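Local atomic coordinates of bifunctional purine biosynthetic protein ADE5,7 (Cryptococcus neoformans var. grubii serotype A, PDB entry 7LVO), a protein that catalyses two ATP-dependent steps of de novo purine biosynthesis, the second and the fifth, and is represented by its N-terminal GAR synthetase half. Residues A[98-101]-A[102-106]; A[89-92]-A[93-96]; A[300-303]-A[304-308]. One frame throughout, in Å; residues are numbered along the deposited sequence.

Contact 1 of 3, residues A[98-101]-A[102-106]; sequences VEWA and QKENI
W100 and E104, one helical turn apart near the C-terminal end of helix 95-104, meet side chain against ring face. The E104 chain can be followed outward. Its CB lies close to the W100 carbonyl O. Chi1 of -58° sets CG beside the backbone N and over the indole, 3.4 Å from the centroid of the six-membered ring of W100 and 6° off the ring normal. This is a CH-pi contact over the middle of the face. The bend at chi2 then carries CD along the ring, 3.9 Å from W100 CZ2. The carboxylate plane is turned 31° from the indole plane. OE2 lies near the pyrrole side of the ring, 3.8 Å from W100 NE1. OE1 is taken by a salt bridge to R64, which also touches W100, so the acid is held at its tip as well as along its chain. The helix ends in a Schellman motif. N105 takes positive phi, and I106 N reaches back to A101 O in a straight bond of 3.2 Å. That turn brings I106 CG1 to 3.8 Å from A101 CB, while I106 CD1 approaches W100 CZ3 obliquely. E99 and K103 have opposite charges, but OE2 of E99 and NZ of K103 are 4.2 Å apart, too far for a salt bridge. The helix packs against the parallel sheet of the N domain. W100 rests on R64 and V66 of strand 62-67, and I106 on S39 and L41 of strand 38-44. V98 and A101 turn to helix 121-126, where both touch F125.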
ATOM      1  N   VAL A  98       2.202   4.330 -22.019  1.00 26.73           N
ATOM      2  CA  VAL A  98       0.872   4.623 -22.551  1.00 27.89           C
ATOM      3  C   VAL A  98       0.796   4.243 -24.022  1.00 30.95           C
ATOM      4  O   VAL A  98      -0.188   3.642 -24.471  1.00 29.23           O
ATOM      5  CB  VAL A  98       0.523   6.104 -22.332  1.00 34.13           C
ATOM      6  CG1 VAL A  98      -0.774   6.462 -23.053  1.00 36.48           C
ATOM      7  CG2 VAL A  98       0.407   6.400 -20.843  1.00 26.74           C
ATOM      8  N   GLU A  99       1.835   4.577 -24.795  1.00 29.29           N
ATOM      9  CA  GLU A  99       1.856   4.196 -26.204  1.00 33.18           C
ATOM     10  C   GLU A  99       1.962   2.684 -26.361  1.00 34.12           C
ATOM     11  O   GLU A  99       1.323   2.098 -27.243  1.00 34.86           O
ATOM     12  CB  GLU A  99       3.015   4.893 -26.916  1.00 43.59           C
ATOM     13  CG  GLU A  99       3.089   4.618 -28.405  1.00 52.97           C
ATOM     14  CD  GLU A  99       4.200   5.395 -29.083  1.00 63.77           C
ATOM     15  OE1 GLU A  99       4.881   6.188 -28.395  1.00 56.82           O
ATOM     16  OE2 GLU A  99       4.392   5.214 -30.304  1.00 74.68           O
ATOM     17  N   TRP A 100       2.756   2.034 -25.508  1.00 34.24           N
ATOM     18  CA  TRP A 100       2.830   0.577 -25.533  1.00 32.22           C
ATOM     19  C   TRP A 100       1.462  -0.039 -25.245  1.00 29.44           C
ATOM     20  O   TRP A 100       0.989  -0.908 -25.984  1.00 33.39           O
ATOM     21  CB  TRP A 100       3.866   0.091 -24.516  1.00 27.81           C
ATOM     22  CG  TRP A 100       4.136  -1.376 -24.582  1.00 32.10           C
ATOM     23  CD1 TRP A 100       5.132  -1.993 -25.277  1.00 29.36           C
ATOM     24  CD2 TRP A 100       3.405  -2.420 -23.926  1.00 33.14           C
ATOM     25  NE1 TRP A 100       5.067  -3.349 -25.097  1.00 31.28           N
ATOM     26  CE2 TRP A 100       4.020  -3.639 -24.269  1.00 35.82           C
ATOM     27  CE3 TRP A 100       2.299  -2.441 -23.075  1.00 29.31           C
ATOM     28  CZ2 TRP A 100       3.560  -4.867 -23.800  1.00 35.68           C
ATOM     29  CZ3 TRP A 100       1.843  -3.661 -22.610  1.00 29.76           C
ATOM     30  CH2 TRP A 100       2.470  -4.855 -22.973  1.00 36.82           C
ATOM     31  N   ALA A 101       0.814   0.398 -24.162  1.00 26.41           N
ATOM     32  CA  ALA A 101      -0.485  -0.161 -23.811  1.00 23.46           C
ATOM     33  C   ALA A 101      -1.494   0.029 -24.940  1.00 31.17           C
ATOM     34  O   ALA A 101      -2.279  -0.877 -25.240  1.00 30.10           O
ATOM     35  CB  ALA A 101      -1.003   0.482 -22.527  1.00 28.69           C
ATOM     36  N   GLN A 102      -1.477   1.195 -25.586  1.00 34.69           N
ATOM     37  CA  GLN A 102      -2.421   1.455 -26.669  1.00 41.35           C
ATOM     38  C   GLN A 102      -2.228   0.476 -27.817  1.00 39.91           C
ATOM     39  O   GLN A 102      -3.204  -0.062 -28.355  1.00 45.56           O
ATOM     40  CB  GLN A 102      -2.266   2.895 -27.160  1.00 39.33           C
ATOM     41  CG  GLN A 102      -3.316   3.327 -28.160  1.00 39.44           C
ATOM     42  CD  GLN A 102      -3.176   4.785 -28.559  1.00 39.68           C
ATOM     43  OE1 GLN A 102      -2.212   5.454 -28.189  1.00 43.38           O
ATOM     44  NE2 GLN A 102      -4.146   5.286 -29.319  1.00 55.09           N
ATOM     45  N   LYS A 103      -0.976   0.230 -28.210  1.00 32.40           N
ATOM     46  CA  LYS A 103      -0.708  -0.695 -29.303  1.00 35.40           C
ATOM     47  C   LYS A 103      -0.997  -2.142 -28.926  1.00 39.97           C
ATOM     48  O   LYS A 103      -1.224  -2.968 -29.817  1.00 42.80           O
ATOM     49  CB  LYS A 103       0.748  -0.564 -29.755  1.00 49.21           C
ATOM     50  CG  LYS A 103       1.120   0.812 -30.295  1.00 54.51           C
ATOM     51  CD  LYS A 103       0.331   1.153 -31.555  1.00 63.33           C
ATOM     52  CE  LYS A 103       0.798   2.468 -32.168  1.00 75.55           C
ATOM     53  NZ  LYS A 103       0.615   3.623 -31.241  1.00 67.90           N
ATOM     54  N   GLU A 104      -1.000  -2.469 -27.635  1.00 44.83           N
ATOM     55  CA  GLU A 104      -1.239  -3.829 -27.174  1.00 37.48           C
ATOM     56  C   GLU A 104      -2.689  -4.074 -26.780  1.00 34.62           C
ATOM     57  O   GLU A 104      -3.017  -5.178 -26.334  1.00 40.81           O
ATOM     58  CB  GLU A 104      -0.324  -4.149 -25.985  1.00 31.71           C
ATOM     59  CG  GLU A 104       1.157  -4.001 -26.285  1.00 36.12           C
ATOM     60  CD  GLU A 104       1.689  -5.116 -27.169  1.00 41.70           C
ATOM     61  OE1 GLU A 104       0.991  -6.139 -27.339  1.00 45.79           O
ATOM     62  OE2 GLU A 104       2.819  -4.973 -27.684  1.00 46.27           O
ATOM     63  N   ASN A 105      -3.557  -3.075 -26.925  1.00 32.78           N
ATOM     64  CA  ASN A 105      -4.975  -3.214 -26.592  1.00 43.27           C
ATOM     65  C   ASN A 105      -5.159  -3.671 -25.145  1.00 36.26           C
ATOM     66  O   ASN A 105      -5.884  -4.626 -24.854  1.00 35.79           O
ATOM     67  CB  ASN A 105      -5.671  -4.172 -27.561  1.00 42.43           C
ATOM     68  CG  ASN A 105      -5.827  -3.580 -28.946  1.00 48.20           C
ATOM     69  OD1 ASN A 105      -5.289  -4.103 -29.922  1.00 48.20           O
ATOM     70  ND2 ASN A 105      -6.566  -2.480 -29.035  1.00 48.90           N
ATOM     71  N   ILE A 106      -4.490  -2.971 -24.232  1.00 31.67           N
ATOM     72  CA  ILE A 106      -4.647  -3.252 -22.812  1.00 31.47           C
ATOM     73  C   ILE A 106      -6.032  -2.800 -22.370  1.00 31.26           C
ATOM     74  O   ILE A 106      -6.469  -1.688 -22.689  1.00 30.09           O
ATOM     75  CB  ILE A 106      -3.548  -2.554 -21.998  1.00 32.31           C
ATOM     76  CG1 ILE A 106      -2.179  -3.132 -22.352  1.00 29.08           C
ATOM     77  CG2 ILE A 106      -3.829  -2.685 -20.500  1.00 34.01           C
ATOM     78  CD1 ILE A 106      -2.015  -4.606 -22.042  1.00 29.81           C
TER

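Contact 2 of 3, residues A[89-92]-A[93-96]; sequences GAPP and AFRS
F94 folds back under P91 where the chain turns into helix 95-104. F94 is the N-cap residue, and the turn before it carries a cis peptide between P91 and P92. The directions of 89-92 and 93-96 differ by 166°, so the chain nearly reverses. The tight part is built round the phenyl ring. Chi1 of -58° sets F94 CG beside its own backbone N and directs the ring back at the prolines. P91 CA lies over one face, displaced toward the rim, in a CH-pi contact 4.1 Å from the ring centroid. P91 CB packs 3.6 Å from F94 CZ. P92 O sits at the ring edge near its plane, 3.6 Å from F94 CD1. V121 and A124 of helix 121-126 also touch this buried ring. G89 has positive phi and lies closely against the first helical turn, its CA 4.2 Å from F94 CA. S96 CB lies beside G89 N, and S96 OG hydrogen-bonds to P87 O, tying the helix start to the incoming loop. The other side is looser and more exposed. A90 and A93 have exposed side chains there. A water spans this side, donating to A90 O and accepting from the backbone N of R95. The same A90 O receives F94 N at 3.1 Å, with the donor 40° out of the carbonyl plane.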
ATOM      1  N   GLY A  89       8.208   6.256 -18.790  1.00 37.05           N
ATOM      2  CA  GLY A  89       8.192   7.619 -19.306  1.00 36.56           C
ATOM      3  C   GLY A  89       7.904   8.628 -18.214  1.00 35.59           C
ATOM      4  O   GLY A  89       7.191   8.363 -17.249  1.00 39.94           O
ATOM      5  N   ALA A  90       8.482   9.812 -18.366  1.00 31.08           N
ATOM      6  CA  ALA A  90       8.342  10.839 -17.346  1.00 39.30           C
ATOM      7  C   ALA A  90       6.908  11.366 -17.317  1.00 43.43           C
ATOM      8  O   ALA A  90       6.229  11.405 -18.350  1.00 33.42           O
ATOM      9  CB  ALA A  90       9.313  11.988 -17.606  1.00 45.81           C
ATOM     10  N   PRO A  91       6.420  11.772 -16.147  1.00 39.74           N
ATOM     11  CA  PRO A  91       5.083  12.377 -16.078  1.00 36.07           C
ATOM     12  C   PRO A  91       5.082  13.742 -16.741  1.00 41.88           C
ATOM     13  O   PRO A  91       6.153  14.318 -16.979  1.00 46.43           O
ATOM     14  CB  PRO A  91       4.813  12.491 -14.570  1.00 38.01           C
ATOM     15  CG  PRO A  91       5.870  11.672 -13.897  1.00 35.21           C
ATOM     16  CD  PRO A  91       7.055  11.689 -14.820  1.00 37.65           C
ATOM     17  N   PRO A  92       3.902  14.304 -17.047  1.00 40.45           N
ATOM     18  CA  PRO A  92       2.579  13.699 -16.850  1.00 47.57           C
ATOM     19  C   PRO A  92       2.122  12.854 -18.035  1.00 42.63           C
ATOM     20  O   PRO A  92       0.979  12.412 -18.064  1.00 39.31           O
ATOM     21  CB  PRO A  92       1.648  14.919 -16.681  1.00 42.81           C
ATOM     22  CG  PRO A  92       2.552  16.148 -16.732  1.00 43.34           C
ATOM     23  CD  PRO A  92       3.796  15.716 -17.443  1.00 41.30           C
ATOM     24  N   ALA A  93       3.014  12.635 -18.999  1.00 37.52           N
ATOM     25  CA  ALA A  93       2.647  11.951 -20.231  1.00 35.73           C
ATOM     26  C   ALA A  93       2.741  10.434 -20.111  1.00 37.24           C
ATOM     27  O   ALA A  93       1.823   9.721 -20.525  1.00 32.96           O
ATOM     28  CB  ALA A  93       3.535  12.441 -21.382  1.00 42.05           C
ATOM     29  N   PHE A  94       3.839   9.923 -19.552  1.00 37.51           N
ATOM     30  CA  PHE A  94       4.076   8.484 -19.489  1.00 31.67           C
ATOM     31  C   PHE A  94       3.996   7.864 -20.885  1.00 34.27           C
ATOM     32  O   PHE A  94       3.473   6.760 -21.071  1.00 33.22           O
ATOM     33  CB  PHE A  94       3.086   7.794 -18.547  1.00 37.24           C
ATOM     34  CG  PHE A  94       3.118   8.309 -17.133  1.00 32.58           C
ATOM     35  CD1 PHE A  94       2.324   9.386 -16.753  1.00 27.74           C
ATOM     36  CD2 PHE A  94       3.930   7.711 -16.183  1.00 33.72           C
ATOM     37  CE1 PHE A  94       2.351   9.866 -15.455  1.00 26.21           C
ATOM     38  CE2 PHE A  94       3.959   8.178 -14.878  1.00 26.87           C
ATOM     39  CZ  PHE A  94       3.171   9.256 -14.514  1.00 29.80           C
ATOM     40  N   ARG A  95       4.529   8.579 -21.879  1.00 35.85           N
ATOM     41  CA  ARG A  95       4.303   8.190 -23.270  1.00 38.85           C
ATOM     42  C   ARG A  95       4.798   6.775 -23.550  1.00 26.70           C
ATOM     43  O   ARG A  95       4.182   6.036 -24.323  1.00 33.57           O
ATOM     44  CB  ARG A  95       4.986   9.179 -24.216  1.00 46.02           C
ATOM     45  CG  ARG A  95       4.348   9.237 -25.599  1.00 52.80           C
ATOM     46  CD  ARG A  95       5.380   9.177 -26.723  1.00 61.80           C
ATOM     47  NE  ARG A  95       6.376  10.239 -26.635  1.00 73.81           N
ATOM     48  CZ  ARG A  95       7.614  10.074 -26.182  1.00 66.47           C
ATOM     49  NH1 ARG A  95       8.048   8.895 -25.767  1.00 63.38           N
ATOM     50  NH2 ARG A  95       8.436  11.118 -26.148  1.00 65.66           N
ATOM     51  N   SER A  96       5.912   6.381 -22.931  1.00 30.40           N
ATOM     52  CA  SER A  96       6.476   5.060 -23.190  1.00 38.33           C
ATOM     53  C   SER A  96       5.459   3.958 -22.921  1.00 29.95           C
ATOM     54  O   SER A  96       5.148   3.150 -23.804  1.00 31.80           O
ATOM     55  CB  SER A  96       7.729   4.853 -22.340  1.00 36.66           C
ATOM     56  OG  SER A  96       8.244   3.549 -22.518  1.00 33.46           O
TER
HETATM   57  O   HOH W   1       6.463  10.690 -20.941  1.00 37.00           O

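Contact 3 of 3, residues A[300-303]-A[304-308]; sequences PTIK and GMRED
G304 N donates to P300 O at 2.8 Å, and E307 N donates to K303 O at 3.0 Å with an N-H...O angle of 171°. M305 N to T301 O is another regular bond of the helical ladder in the last turns of helix 287-307. R306 N to I302 O, at 3.4 Å, is weak. The helix is kinked at P300, whose N has no bond to the preceding turn. Outside the backbone, R306 bends at chi3, -51°, and brings one face of its guanidinium over K303 CA. R306 NH1 passes 3.9 Å from I302 CG2 and is hydrogen-bonded to G249 O, which holds that end of the guanidinium. E307 crosses K303, with OE2 3.9 Å from K303 CD. The charged ends do not meet, since K303 NZ and E307 OE2 are 5.7 Å apart. M305 CG comes to 3.2 Å from T301 O. The helix belongs to the ATP-grasp domain. T301 and I302 lie on L316 of strand 315-323, and T301 OG1 is hydrogen-bonded to V297 O and to Y332 OH. T301, M305 and D308 face F152 of helix 146-155, where D308 also forms a salt bridge to R155.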
ATOM      1  N   PRO A 300     -17.733   8.741   5.065  1.00 25.73           N
ATOM      2  CA  PRO A 300     -17.554  10.200   4.951  1.00 31.59           C
ATOM      3  C   PRO A 300     -16.435  10.593   4.005  1.00 27.94           C
ATOM      4  O   PRO A 300     -16.509  11.657   3.373  1.00 30.14           O
ATOM      5  CB  PRO A 300     -17.254  10.634   6.393  1.00 25.06           C
ATOM      6  CG  PRO A 300     -17.904   9.589   7.236  1.00 33.09           C
ATOM      7  CD  PRO A 300     -17.771   8.290   6.469  1.00 30.89           C
ATOM      8  N   THR A 301     -15.392   9.768   3.887  1.00 23.54           N
ATOM      9  CA  THR A 301     -14.321  10.076   2.947  1.00 22.32           C
ATOM     10  C   THR A 301     -14.811   9.962   1.505  1.00 22.58           C
ATOM     11  O   THR A 301     -14.597  10.871   0.696  1.00 23.81           O
ATOM     12  CB  THR A 301     -13.125   9.150   3.182  1.00 30.52           C
ATOM     13  OG1 THR A 301     -12.541   9.421   4.466  1.00 28.83           O
ATOM     14  CG2 THR A 301     -12.074   9.348   2.106  1.00 26.32           C
ATOM     15  N   ILE A 302     -15.469   8.850   1.169  1.00 18.92           N
ATOM     16  CA  ILE A 302     -15.943   8.650  -0.197  1.00 22.85           C
ATOM     17  C   ILE A 302     -16.984   9.697  -0.557  1.00 27.34           C
ATOM     18  O   ILE A 302     -16.956  10.266  -1.656  1.00 24.25           O
ATOM     19  CB  ILE A 302     -16.491   7.222  -0.371  1.00 26.14           C
ATOM     20  CG1 ILE A 302     -15.382   6.197  -0.154  1.00 27.10           C
ATOM     21  CG2 ILE A 302     -17.123   7.053  -1.750  1.00 22.92           C
ATOM     22  CD1 ILE A 302     -14.184   6.362  -1.068  1.00 31.66           C
ATOM     23  N   LYS A 303     -17.922   9.967   0.357  1.00 27.70           N
ATOM     24  CA  LYS A 303     -18.914  11.009   0.104  1.00 29.39           C
ATOM     25  C   LYS A 303     -18.250  12.374  -0.013  1.00 28.53           C
ATOM     26  O   LYS A 303     -18.607  13.181  -0.882  1.00 22.67           O
ATOM     27  CB  LYS A 303     -19.966  11.019   1.220  1.00 28.65           C
ATOM     28  CG  LYS A 303     -21.083  12.026   1.001  1.00 51.50           C
ATOM     29  CD  LYS A 303     -21.927  12.217   2.256  1.00 70.45           C
ATOM     30  CE  LYS A 303     -22.648  10.938   2.656  1.00 77.19           C
ATOM     31  NZ  LYS A 303     -23.537  11.155   3.835  1.00 89.49           N
ATOM     32  N   GLY A 304     -17.285  12.658   0.863  1.00 27.95           N
ATOM     33  CA  GLY A 304     -16.633  13.952   0.829  1.00 23.70           C
ATOM     34  C   GLY A 304     -15.910  14.212  -0.477  1.00 29.45           C
ATOM     35  O   GLY A 304     -15.880  15.348  -0.965  1.00 25.21           O
ATOM     36  N   MET A 305     -15.314  13.165  -1.058  1.00 24.06           N
ATOM     37  CA  MET A 305     -14.596  13.339  -2.317  1.00 28.35           C
ATOM     38  C   MET A 305     -15.551  13.707  -3.450  1.00 26.55           C
ATOM     39  O   MET A 305     -15.212  14.525  -4.311  1.00 30.77           O
ATOM     40  CB  MET A 305     -13.815  12.070  -2.654  1.00 26.28           C
ATOM     41  CG  MET A 305     -12.653  11.785  -1.703  1.00 26.88           C
ATOM     42  SD  MET A 305     -11.367  13.059  -1.748  1.00 27.88           S
ATOM     43  CE  MET A 305     -10.504  12.595  -3.257  1.00 25.36           C
ATOM     44  N   ARG A 306     -16.750  13.116  -3.468  1.00 23.55           N
ATOM     45  CA  ARG A 306     -17.753  13.534  -4.445  1.00 29.61           C
ATOM     46  C   ARG A 306     -18.153  14.992  -4.226  1.00 30.49           C
ATOM     47  O   ARG A 306     -18.182  15.788  -5.168  1.00 23.00           O
ATOM     48  CB  ARG A 306     -18.992  12.638  -4.372  1.00 28.74           C
ATOM     49  CG  ARG A 306     -18.784  11.231  -4.872  1.00 33.52           C
ATOM     50  CD  ARG A 306     -20.112  10.586  -5.296  1.00 24.41           C
ATOM     51  NE  ARG A 306     -21.136  10.701  -4.258  1.00 23.29           N
ATOM     52  CZ  ARG A 306     -21.236   9.898  -3.208  1.00 34.33           C
ATOM     53  NH1 ARG A 306     -20.366   8.921  -3.001  1.00 27.01           N
ATOM     54  NH2 ARG A 306     -22.234  10.081  -2.343  1.00 24.51           N
ATOM     55  N   GLU A 307     -18.459  15.357  -2.980  1.00 28.70           N
ATOM     56  CA  GLU A 307     -18.850  16.733  -2.686  1.00 34.66           C
ATOM     57  C   GLU A 307     -17.764  17.716  -3.102  1.00 33.78           C
ATOM     58  O   GLU A 307     -18.059  18.775  -3.672  1.00 35.83           O
ATOM     59  CB  GLU A 307     -19.164  16.878  -1.198  1.00 34.55           C
ATOM     60  CG  GLU A 307     -20.380  16.088  -0.754  1.00 43.11           C
ATOM     61  CD  GLU A 307     -20.549  16.067   0.754  1.00 46.35           C
ATOM     62  OE1 GLU A 307     -19.532  16.194   1.473  1.00 36.99           O
ATOM     63  OE2 GLU A 307     -21.704  15.921   1.216  1.00 46.54           O
ATOM     64  N   ASP A 308     -16.498  17.379  -2.841  1.00 26.57           N
ATOM     65  CA  ASP A 308     -15.399  18.247  -3.238  1.00 26.76           C
ATOM     66  C   ASP A 308     -15.162  18.238  -4.740  1.00 26.16           C
ATOM     67  O   ASP A 308     -14.344  19.031  -5.220  1.00 31.44           O
ATOM     68  CB  ASP A 308     -14.117  17.845  -2.508  1.00 24.41           C
ATOM     69  CG  ASP A 308     -14.154  18.189  -1.029  1.00 37.97           C
ATOM     70  OD1 ASP A 308     -15.146  18.801  -0.584  1.00 34.54           O
ATOM     71  OD2 ASP A 308     -13.197  17.837  -0.307  1.00 35.31           O
TER

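How the contacts relate
Along the chain the order is contact 2, contact 1, contact 3. Contacts 2 and 1 share helix 95-104 of the N domain: residues 89-96 lead into it and 98-106 cover its body and C-terminal end. Their centres are 13 Å apart, and V98 CG2 touches A93 O at 3.6 Å. Both also meet helix 121-126. Contact 3 lies in the last turns of helix 287-307 in the ATP-grasp domain. Its centre is about 32 Å from that of contact 1 and 29 Å from that of contact 2, with no touch. Thus two contacts lie at the start and along the rest of one helix beside the parallel sheet, and the third belongs to the separate domain containing the predicted magnesium ligands E331 and N333.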